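Local coordinates for hydrogenase expression/formation protein (HypB) (Archaeoglobus fulgidus, PDB 2WSM), which binds GTP and probably hydrolyses it, probably binds nickel and zinc, and as a HypB-type maturation factor presumably serves nickel delivery during hydrogenase assembly, at residues L46-I51 / Y73-R78; I86-E91 / A96-H101; K148-F153 / K182-R187; K176-A181 / A188-M193. All blocks are in the same frame, centred on the assembly; numbering follows the deposited sequence.

Interaction 1 (L46-I51 / Y73-R78); sequences LIERTI and YERVRR
Two torsions bring E48 and R75 together: R75 sets CG anti to its own backbone N (chi1 -168°) and runs extended to NE, reaching across to the neighbouring helix, while E48 sets CG anti to its carbonyl carbon and leans toward R75. The two side chains cross at about a right angle, and the carboxylate lies over one face of the guanidinium, the planes 25° apart. E48 OE1 is 3.4 Å from R75 NH1 and 3.3 Å above the guanidinium plane, displaced toward its rim. The pair is therefore a salt bridge by charge alone, with no N-H aimed at the oxygen. R75 NE makes a second salt bridge, to E52, further along helix 43-54, which follows the probable P-loop; a single arginine is thus shared by two acids. R49 comes to the guanidinium edge instead, its CD 4.0 Å from R75 NH2. Nearer the E48 backbone the contact turns apolar, E48 CG resting on V76 CG1 at 3.5 Å. E48 OE2 lies close to the carboxylate of D72, a proximity that the nearby arginine would be expected to ease. The axes of the two helical segments approach to 10.0 Å at 26°, on one face of the central parallel sheet: V76 packs on A83 of strand 82-85, I47 on L113 of strand 111-118, and T50 on L208 of helix 201-212.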
# COMPACT_ATOMS: atom_id res chain seq x y z
N LEU A 46 9.53 -9.64 17.88
CA LEU A 46 10.89 -9.19 17.58
C LEU A 46 11.24 -7.96 18.41
O LEU A 46 12.37 -7.83 18.90
CB LEU A 46 11.06 -8.89 16.09
CG LEU A 46 12.46 -8.40 15.71
CD1 LEU A 46 13.52 -9.47 15.98
CD2 LEU A 46 12.50 -7.97 14.25
N ILE A 47 10.28 -7.05 18.57
CA ILE A 47 10.51 -5.83 19.35
C ILE A 47 10.72 -6.14 20.83
O ILE A 47 11.63 -5.62 21.47
CB ILE A 47 9.37 -4.82 19.16
CG1 ILE A 47 9.43 -4.20 17.76
CG2 ILE A 47 9.43 -3.72 20.23
CD1 ILE A 47 8.22 -3.32 17.41
N GLU A 48 9.88 -7.02 21.38
CA GLU A 48 10.04 -7.43 22.77
C GLU A 48 11.39 -8.11 22.97
O GLU A 48 12.17 -7.69 23.82
CB GLU A 48 8.91 -8.38 23.18
CG GLU A 48 7.52 -7.76 23.03
CD GLU A 48 6.41 -8.80 22.96
OE1 GLU A 48 6.70 -9.95 22.56
OE2 GLU A 48 5.25 -8.45 23.28
N ARG A 49 11.66 -9.15 22.18
CA ARG A 49 12.92 -9.87 22.28
C ARG A 49 14.11 -8.92 22.21
O ARG A 49 15.09 -9.09 22.92
CB ARG A 49 13.01 -10.95 21.20
CG ARG A 49 11.99 -12.08 21.33
CD ARG A 49 12.28 -12.98 22.53
NE ARG A 49 13.70 -13.26 22.64
CZ ARG A 49 14.32 -14.29 22.07
NH1 ARG A 49 13.62 -15.16 21.36
NH2 ARG A 49 15.63 -14.45 22.22
N THR A 50 14.01 -7.91 21.36
CA THR A 50 15.07 -6.90 21.26
C THR A 50 15.23 -6.15 22.57
O THR A 50 16.34 -5.96 23.06
CB THR A 50 14.74 -5.87 20.18
OG1 THR A 50 14.65 -6.52 18.91
CG2 THR A 50 15.80 -4.78 20.14
N ILE A 51 14.11 -5.70 23.12
CA ILE A 51 14.10 -4.97 24.37
C ILE A 51 14.73 -5.82 25.47
O ILE A 51 15.50 -5.32 26.29
CB ILE A 51 12.66 -4.55 24.73
CG1 ILE A 51 12.18 -3.49 23.73
CG2 ILE A 51 12.58 -4.03 26.16
CD1 ILE A 51 10.69 -3.31 23.73
N TYR A 73 1.23 -5.59 25.70
CA TYR A 73 1.51 -4.25 26.21
C TYR A 73 2.17 -4.30 27.58
O TYR A 73 3.11 -3.55 27.86
CB TYR A 73 0.25 -3.38 26.24
CG TYR A 73 0.08 -2.60 24.97
CD1 TYR A 73 0.89 -1.50 24.70
CD2 TYR A 73 -0.88 -2.96 24.03
CE1 TYR A 73 0.74 -0.79 23.53
CE2 TYR A 73 -1.03 -2.25 22.87
CZ TYR A 73 -0.22 -1.17 22.62
OH TYR A 73 -0.38 -0.47 21.45
N GLU A 74 1.69 -5.20 28.43
CA GLU A 74 2.32 -5.43 29.72
C GLU A 74 3.75 -5.88 29.50
O GLU A 74 4.67 -5.41 30.16
CB GLU A 74 1.56 -6.50 30.50
CG GLU A 74 2.00 -6.62 31.94
CD GLU A 74 0.94 -7.25 32.82
OE1 GLU A 74 0.43 -8.33 32.45
OE2 GLU A 74 0.62 -6.66 33.88
N ARG A 75 3.94 -6.79 28.56
CA ARG A 75 5.26 -7.37 28.36
C ARG A 75 6.30 -6.32 27.97
O ARG A 75 7.42 -6.32 28.48
CB ARG A 75 5.22 -8.51 27.34
CG ARG A 75 6.49 -9.34 27.30
CD ARG A 75 6.34 -10.53 26.37
NE ARG A 75 7.64 -11.02 25.91
CZ ARG A 75 7.79 -12.03 25.06
NH1 ARG A 75 6.73 -12.66 24.58
NH2 ARG A 75 9.00 -12.41 24.69
N VAL A 76 5.92 -5.41 27.08
CA VAL A 76 6.85 -4.37 26.63
C VAL A 76 7.06 -3.31 27.70
O VAL A 76 8.18 -2.85 27.91
CB VAL A 76 6.40 -3.70 25.31
CG1 VAL A 76 6.20 -4.73 24.22
CG2 VAL A 76 5.14 -2.88 25.52
N ARG A 77 5.98 -2.94 28.38
CA ARG A 77 6.04 -1.90 29.40
C ARG A 77 6.74 -2.39 30.67
O ARG A 77 7.25 -1.61 31.46
CB ARG A 77 4.64 -1.39 29.72
CG ARG A 77 4.10 -0.39 28.71
CD ARG A 77 2.59 -0.33 28.72
NE ARG A 77 2.08 0.44 27.59
CZ ARG A 77 0.82 0.41 27.16
NH1 ARG A 77 -0.08 -0.36 27.77
NH2 ARG A 77 0.45 1.15 26.12
N ARG A 78 6.76 -3.71 30.84
CA ARG A 78 7.32 -4.32 32.03
C ARG A 78 8.78 -3.95 32.26
O ARG A 78 9.24 -3.92 33.40
CB ARG A 78 7.17 -5.84 31.94
CG ARG A 78 7.82 -6.61 33.08
CD ARG A 78 7.75 -8.09 32.79
NE ARG A 78 6.46 -8.43 32.19
CZ ARG A 78 6.19 -9.58 31.59
NH1 ARG A 78 7.13 -10.51 31.51
NH2 ARG A 78 4.99 -9.80 31.07

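Interaction 2 (I86-E91 / A96-H101); sequences ISTGKE and AHMIYH
The apolar contacts between 86-91 and 96-101 converge on one side chain, M98, which reaches out of the short helix 96-100, whose backbone bonds are weak, and lies along the loop. M98 CG stands anti to the carbonyl carbon (chi1 -77°) and the rest of the chain is extended, so CB, CG, SD and CE meet I86, S87, T88 and E91 in chain order. At its base, I86 CG2 touches M98 CB at 4.0 Å, the two side chains crossing at about a right angle. Further out, the sulfur packs against a methyl group, T88 CG2 lying 3.7 Å from M98 SD.

The remaining contacts set the methionine against polar groups without hydrogen bonding. M98 CE sits 3.7 Å from T88 O and 3.4 Å from E91 CD, where the glutamate arrives from the opposite direction. The methyl thus touches both a backbone oxygen and a carboxylate.

Backbone bonding shapes the receiving surface. A type II' turn from T88 to E91, closed by E91 N to T88 O at 3.1 Å, folds the loop back so that T88 and E91 both meet the end of M98; G89 supplies the positive phi of 56° at the second position of the turn. M98 N is hydrogen-bonded to D95.

From the turn, K90 and E91 pack on E91 and K90 of the second subunit. I86, just after strand 82-85, keeps backbone bonds to L64 of strand 60-64, while I99 packs on M63 of that strand and on N21 of helix 12-28, and T88 rests on V117 of strand 111-118.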
# COMPACT_ATOMS: atom_id res chain seq x y z
N ILE A 86 -0.22 3.58 18.75
CA ILE A 86 -0.48 4.68 17.84
C ILE A 86 -1.91 4.52 17.36
O ILE A 86 -2.30 3.43 16.94
CB ILE A 86 0.46 4.63 16.63
CG1 ILE A 86 1.92 4.73 17.08
CG2 ILE A 86 0.13 5.76 15.64
CD1 ILE A 86 2.88 4.02 16.16
N SER A 87 -2.69 5.59 17.44
CA SER A 87 -4.04 5.57 16.88
C SER A 87 -3.95 5.84 15.39
O SER A 87 -3.53 6.92 14.98
CB SER A 87 -4.93 6.61 17.55
OG SER A 87 -4.59 6.73 18.92
N THR A 88 -4.33 4.86 14.58
CA THR A 88 -4.23 4.97 13.13
C THR A 88 -5.58 5.25 12.45
O THR A 88 -5.64 5.53 11.24
CB THR A 88 -3.64 3.70 12.51
OG1 THR A 88 -4.33 2.55 13.02
CG2 THR A 88 -2.17 3.58 12.86
N GLY A 89 -6.65 5.16 13.22
CA GLY A 89 -7.98 5.46 12.72
C GLY A 89 -8.37 4.64 11.50
O GLY A 89 -8.52 3.41 11.56
N LYS A 90 -8.54 5.32 10.37
CA LYS A 90 -9.04 4.68 9.17
C LYS A 90 -7.95 4.38 8.14
O LYS A 90 -8.24 3.88 7.06
CB LYS A 90 -10.12 5.56 8.54
CG LYS A 90 -11.17 6.06 9.51
CD LYS A 90 -12.18 6.97 8.81
CE LYS A 90 -13.23 7.51 9.77
NZ LYS A 90 -14.11 8.51 9.09
N GLU A 91 -6.70 4.69 8.49
CA GLU A 91 -5.60 4.54 7.54
C GLU A 91 -4.97 3.14 7.54
O GLU A 91 -4.86 2.49 8.58
CB GLU A 91 -4.55 5.64 7.77
CG GLU A 91 -5.10 7.07 7.64
CD GLU A 91 -4.04 8.14 7.84
OE1 GLU A 91 -2.98 8.08 7.17
OE2 GLU A 91 -4.26 9.05 8.66
N ALA A 96 3.69 10.54 8.74
CA ALA A 96 4.51 11.42 9.57
C ALA A 96 3.67 12.16 10.63
O ALA A 96 4.14 12.40 11.74
CB ALA A 96 5.29 12.40 8.70
N HIS A 97 2.43 12.49 10.28
CA HIS A 97 1.55 13.19 11.21
C HIS A 97 1.22 12.39 12.46
O HIS A 97 1.10 12.95 13.54
CB HIS A 97 0.25 13.64 10.52
CG HIS A 97 -0.53 14.63 11.32
ND1 HIS A 97 -1.37 14.26 12.35
CD2 HIS A 97 -0.59 15.98 11.26
CE1 HIS A 97 -1.92 15.35 12.88
NE2 HIS A 97 -1.46 16.40 12.23
N MET A 98 1.06 11.08 12.30
CA MET A 98 0.70 10.22 13.43
C MET A 98 1.75 10.20 14.54
O MET A 98 1.42 9.90 15.69
CB MET A 98 0.45 8.78 12.97
CG MET A 98 -0.87 8.55 12.29
SD MET A 98 -0.94 6.87 11.67
CE MET A 98 -2.33 6.97 10.54
N ILE A 99 3.00 10.48 14.21
CA ILE A 99 4.04 10.44 15.22
C ILE A 99 4.61 11.82 15.52
O ILE A 99 5.39 11.98 16.45
CB ILE A 99 5.20 9.50 14.83
CG1 ILE A 99 6.09 10.16 13.79
CG2 ILE A 99 4.66 8.13 14.37
CD1 ILE A 99 7.21 9.25 13.29
N TYR A 100 4.21 12.79 14.72
CA TYR A 100 4.80 14.12 14.77
C TYR A 100 4.77 14.71 16.18
O TYR A 100 5.76 15.26 16.64
CB TYR A 100 4.09 15.03 13.77
CG TYR A 100 4.39 16.50 13.91
CD1 TYR A 100 5.69 16.97 13.90
CD2 TYR A 100 3.35 17.43 14.02
CE1 TYR A 100 5.96 18.31 14.02
CE2 TYR A 100 3.61 18.78 14.14
CZ TYR A 100 4.92 19.21 14.14
OH TYR A 100 5.18 20.56 14.25
N HIS A 101 3.65 14.55 16.89
CA HIS A 101 3.53 15.04 18.26
C HIS A 101 3.95 14.01 19.30
O HIS A 101 3.92 14.29 20.50
CB HIS A 101 2.09 15.47 18.57
CG HIS A 101 1.51 16.41 17.56
ND1 HIS A 101 1.89 17.72 17.45
CD2 HIS A 101 0.55 16.22 16.61
CE1 HIS A 101 1.21 18.31 16.48
NE2 HIS A 101 0.39 17.42 15.96

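Interaction 3 (K148-F153 / K182-R187); sequences KHPEIF and KLINPR
The amide of N185 meets F153 O in plane: the oxygen lies in the amide plane and the donor in the carbonyl plane. In this P-loop NTPase fold the bond joins helix 150-154 to the residue just beyond the C-terminal end of helix 174-184. N185 ND2 donates to F153 O at 2.8 Å with an N-H...O angle of 178°, approaching at a C=O...N angle of 146°. The ring of F153 turns away from this bond; H149 C lies at its edge, in plane, and the ring packs on V135 and V137 of strand 132-138. Placing CG anti to the backbone N (chi1 -171°) carries the N185 amide toward the backbone of F153 in helix 150-154. The same ND2 also bonds A156 O, so both its hydrogens may be used, and OD1 receives a weak bond from R187 N. A leucine in place of N185 would probably leave the carbonyls of F153 and A156 without their side-chain donor and free the two helix ends to shift against each other. Beside the polar grip is an apolar one, where I184 leans over P150 with P150 CB and I184 CD1 4.0 Å apart. P150 also packs on P150 of the second subunit, so this corner borders the dimer contact. I184 CG2, the other branch, lies 3.7 Å from P150 O and 4.5 Å from F153 CB.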
# COMPACT_ATOMS: atom_id res chain seq x y z
N LYS A 148 5.19 -11.08 -4.98
CA LYS A 148 3.90 -10.41 -5.10
C LYS A 148 3.95 -8.95 -4.63
O LYS A 148 3.06 -8.17 -4.97
CB LYS A 148 2.84 -11.13 -4.26
CG LYS A 148 2.26 -12.39 -4.86
CD LYS A 148 1.29 -13.01 -3.86
CE LYS A 148 0.48 -14.15 -4.46
NZ LYS A 148 -0.37 -14.82 -3.43
N HIS A 149 4.95 -8.58 -3.84
CA HIS A 149 4.99 -7.24 -3.23
C HIS A 149 6.32 -6.52 -3.43
O HIS A 149 7.01 -6.20 -2.47
CB HIS A 149 4.64 -7.31 -1.74
CG HIS A 149 3.29 -7.89 -1.47
ND1 HIS A 149 3.09 -9.20 -1.12
CD2 HIS A 149 2.05 -7.33 -1.56
CE1 HIS A 149 1.80 -9.43 -0.98
NE2 HIS A 149 1.15 -8.32 -1.24
N PRO A 150 6.66 -6.24 -4.69
CA PRO A 150 7.93 -5.59 -5.03
C PRO A 150 8.04 -4.20 -4.42
O PRO A 150 9.13 -3.82 -4.00
CB PRO A 150 7.88 -5.47 -6.56
CG PRO A 150 6.81 -6.40 -7.00
CD PRO A 150 5.83 -6.50 -5.88
N GLU A 151 6.95 -3.44 -4.40
CA GLU A 151 7.01 -2.05 -3.97
C GLU A 151 7.53 -1.90 -2.55
O GLU A 151 8.43 -1.10 -2.28
CB GLU A 151 5.65 -1.35 -4.10
CG GLU A 151 5.14 -1.16 -5.52
CD GLU A 151 4.08 -2.18 -5.91
OE1 GLU A 151 3.07 -1.77 -6.51
OE2 GLU A 151 4.24 -3.39 -5.61
N ILE A 152 6.97 -2.68 -1.62
CA ILE A 152 7.38 -2.56 -0.24
C ILE A 152 8.76 -3.16 0.00
O ILE A 152 9.53 -2.61 0.79
CB ILE A 152 6.34 -3.15 0.74
CG1 ILE A 152 6.63 -2.67 2.16
CG2 ILE A 152 6.33 -4.67 0.67
CD1 ILE A 152 5.40 -2.64 3.07
N PHE A 153 9.08 -4.25 -0.68
CA PHE A 153 10.38 -4.89 -0.45
C PHE A 153 11.52 -4.06 -1.01
O PHE A 153 12.64 -4.15 -0.54
CB PHE A 153 10.41 -6.35 -0.93
CG PHE A 153 9.68 -7.29 -0.00
CD1 PHE A 153 8.40 -7.72 -0.29
CD2 PHE A 153 10.28 -7.70 1.19
CE1 PHE A 153 7.72 -8.56 0.57
CE2 PHE A 153 9.61 -8.54 2.06
CZ PHE A 153 8.33 -8.97 1.76
N LYS A 182 16.44 -10.53 -2.88
CA LYS A 182 17.71 -10.04 -3.41
C LYS A 182 17.58 -9.53 -4.84
O LYS A 182 18.18 -8.51 -5.20
CB LYS A 182 18.74 -11.17 -3.34
CG LYS A 182 20.08 -10.85 -3.96
CD LYS A 182 21.09 -11.95 -3.63
CE LYS A 182 21.03 -12.30 -2.15
NZ LYS A 182 21.06 -11.07 -1.29
N LEU A 183 16.81 -10.23 -5.66
CA LEU A 183 16.55 -9.77 -7.01
C LEU A 183 15.85 -8.41 -6.99
O LEU A 183 16.20 -7.50 -7.75
CB LEU A 183 15.71 -10.78 -7.79
CG LEU A 183 15.52 -10.45 -9.27
CD1 LEU A 183 16.83 -10.69 -10.02
CD2 LEU A 183 14.37 -11.25 -9.89
N ILE A 184 14.84 -8.30 -6.13
CA ILE A 184 14.04 -7.08 -6.01
C ILE A 184 14.84 -5.97 -5.32
O ILE A 184 14.70 -4.80 -5.65
CB ILE A 184 12.71 -7.33 -5.24
CG1 ILE A 184 11.87 -8.39 -5.95
CG2 ILE A 184 11.90 -6.03 -5.12
CD1 ILE A 184 10.39 -8.39 -5.55
N ASN A 185 15.69 -6.33 -4.36
CA ASN A 185 16.38 -5.33 -3.56
C ASN A 185 17.81 -5.75 -3.27
O ASN A 185 18.10 -6.29 -2.20
CB ASN A 185 15.62 -5.06 -2.25
CG ASN A 185 16.18 -3.88 -1.47
OD1 ASN A 185 17.36 -3.55 -1.58
ND2 ASN A 185 15.33 -3.24 -0.67
N PRO A 186 18.71 -5.50 -4.22
CA PRO A 186 20.10 -5.98 -4.18
C PRO A 186 20.89 -5.40 -3.01
O PRO A 186 21.83 -6.05 -2.54
CB PRO A 186 20.68 -5.49 -5.52
CG PRO A 186 19.50 -5.26 -6.39
CD PRO A 186 18.42 -4.77 -5.46
N ARG A 187 20.52 -4.22 -2.54
CA ARG A 187 21.28 -3.56 -1.47
C ARG A 187 20.90 -3.99 -0.05
O ARG A 187 21.70 -3.83 0.88
CB ARG A 187 21.19 -2.03 -1.62
CG ARG A 187 21.84 -1.53 -2.90
CD ARG A 187 21.64 -0.03 -3.13
NE ARG A 187 21.69 0.29 -4.56
CZ ARG A 187 22.81 0.35 -5.28
NH1 ARG A 187 23.98 0.10 -4.71
NH2 ARG A 187 22.76 0.64 -6.57

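Interaction 4 (K176-A181 / A188-M193); sequences KMKADA and AKIIEM
I190 meets K178 and A181 in the first shell, and E192 meets K178, where helix 174-184 lies against the edge strand 189-192. The isoleucine branches divide the work. I190 CD1 reaches the helix, 3.7 Å from A181 CB and equally close to K178 O, while its CG2 meets the lysine, 3.9 Å from K178 NZ. K178 sets CG anti to the backbone N (chi1 -175°), runs extended and bends only at the last torsion (chi4 70°), which lays its amine beside I190. The aliphatic stem does the rest, K178 CD resting 3.6 Å from E192 OE2, and the two side chains cross at about a right angle. The amine stays beyond salt-bridge distance of that carboxylate, K178 NZ to E192 OE2 being 4.1 Å, so any attraction is probably weaker than a salt bridge. A serine at K178 is likely to strip the cover from I190 CG2 and leave E192, already close to the acid E175, without that positive charge. Away from the strand, K176 NZ bridges D180 OD2 at 3.0 Å, using the oxygen's syn lone pair, and also pairs with E147 of helix 145-148. Strand and helix run antiparallel at 169°, consistent with a beta-alpha-beta crossover from strand 158-162 to strand 189-192. Strand 189-192 hydrogen-bonds to strand 158-162, where A181 packs on I159 and K178 on I161, and I191 faces helix 201-212.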
# COMPACT_ATOMS: atom_id res chain seq x y z
N LYS A 176 13.93 -19.55 -2.04
CA LYS A 176 13.25 -18.79 -3.07
C LYS A 176 12.85 -17.40 -2.56
O LYS A 176 12.94 -16.40 -3.28
CB LYS A 176 12.01 -19.53 -3.54
CG LYS A 176 11.14 -18.73 -4.48
CD LYS A 176 9.75 -19.33 -4.60
CE LYS A 176 8.80 -18.32 -5.23
NZ LYS A 176 9.40 -17.70 -6.46
N MET A 177 12.40 -17.34 -1.31
CA MET A 177 12.01 -16.07 -0.71
C MET A 177 13.24 -15.16 -0.63
O MET A 177 13.18 -13.99 -1.00
CB MET A 177 11.38 -16.29 0.67
CG MET A 177 10.10 -17.09 0.62
SD MET A 177 9.33 -17.41 2.22
CE MET A 177 8.71 -15.78 2.64
N LYS A 178 14.35 -15.73 -0.19
CA LYS A 178 15.61 -15.00 -0.11
C LYS A 178 16.03 -14.46 -1.47
O LYS A 178 16.37 -13.27 -1.59
CB LYS A 178 16.70 -15.90 0.47
CG LYS A 178 18.03 -15.20 0.71
CD LYS A 178 18.99 -16.11 1.48
CE LYS A 178 20.38 -15.48 1.63
NZ LYS A 178 20.41 -14.30 2.55
N ALA A 179 16.01 -15.32 -2.49
CA ALA A 179 16.44 -14.96 -3.84
C ALA A 179 15.54 -13.89 -4.48
O ALA A 179 16.02 -12.99 -5.16
CB ALA A 179 16.52 -16.21 -4.73
N ASP A 180 14.23 -14.00 -4.27
CA ASP A 180 13.30 -13.00 -4.78
C ASP A 180 13.56 -11.65 -4.11
O ASP A 180 13.50 -10.60 -4.74
CB ASP A 180 11.85 -13.43 -4.57
CG ASP A 180 11.48 -14.66 -5.38
OD1 ASP A 180 12.19 -14.98 -6.34
OD2 ASP A 180 10.46 -15.31 -5.07
N ALA A 181 13.88 -11.68 -2.82
CA ALA A 181 14.18 -10.48 -2.05
C ALA A 181 15.41 -9.75 -2.59
O ALA A 181 15.42 -8.53 -2.73
CB ALA A 181 14.37 -10.83 -0.58
N ALA A 188 19.70 -4.53 0.13
CA ALA A 188 19.20 -4.85 1.47
C ALA A 188 19.91 -6.02 2.11
O ALA A 188 20.15 -7.04 1.47
CB ALA A 188 17.70 -5.14 1.42
N LYS A 189 20.23 -5.89 3.40
CA LYS A 189 20.65 -7.05 4.17
C LYS A 189 19.44 -7.97 4.28
O LYS A 189 18.30 -7.52 4.27
CB LYS A 189 21.11 -6.64 5.58
CG LYS A 189 22.19 -5.56 5.61
CD LYS A 189 22.66 -5.29 7.05
CE LYS A 189 23.41 -3.96 7.17
NZ LYS A 189 24.81 -4.03 6.67
N ILE A 190 19.70 -9.27 4.37
CA ILE A 190 18.62 -10.25 4.49
C ILE A 190 18.95 -11.21 5.62
O ILE A 190 20.02 -11.80 5.66
CB ILE A 190 18.42 -11.03 3.17
CG1 ILE A 190 18.04 -10.08 2.04
CG2 ILE A 190 17.34 -12.08 3.34
CD1 ILE A 190 17.79 -10.76 0.71
N ILE A 191 18.02 -11.36 6.55
CA ILE A 191 18.23 -12.26 7.67
C ILE A 191 17.17 -13.34 7.68
O ILE A 191 15.98 -13.06 7.56
CB ILE A 191 18.19 -11.50 9.01
CG1 ILE A 191 19.33 -10.47 9.06
CG2 ILE A 191 18.28 -12.47 10.17
CD1 ILE A 191 19.22 -9.49 10.22
N GLU A 192 17.60 -14.59 7.80
CA GLU A 192 16.67 -15.70 7.98
C GLU A 192 16.52 -15.93 9.47
O GLU A 192 17.50 -16.20 10.16
CB GLU A 192 17.21 -16.95 7.30
CG GLU A 192 17.55 -16.76 5.83
CD GLU A 192 18.35 -17.93 5.29
OE1 GLU A 192 17.89 -19.08 5.44
OE2 GLU A 192 19.45 -17.68 4.74
N MET A 193 15.30 -15.82 9.97
CA MET A 193 15.12 -15.73 11.41
C MET A 193 14.11 -16.71 11.96
O MET A 193 13.07 -16.97 11.34
CB MET A 193 14.75 -14.30 11.81
CG MET A 193 14.58 -14.07 13.32
SD MET A 193 14.05 -12.39 13.72
CE MET A 193 15.56 -11.47 13.46

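The four contacts lie within the nucleotide-binding domain and are spread around its parallel sheet. Interactions 3 and 4 are neighbours, with centres 9 Å apart, sharing helix 174-184; K182 N meets I190 CD1 at 3.8 Å. Interactions 1 and 4 have centres 25 Å apart yet touch through L46 CD1 and M193 SD at 3.7 Å. Interaction 2 stands about 5 Å from interaction 1 between nearest atoms, but about 20 Å from interaction 4. Interactions 2 and 3 both reach the second subunit. E48 of interaction 1 touches the probable P-loop, so interaction 1 probably adjoins the GTP site, while F153 of interaction 3 comes near the P-loop without touching it.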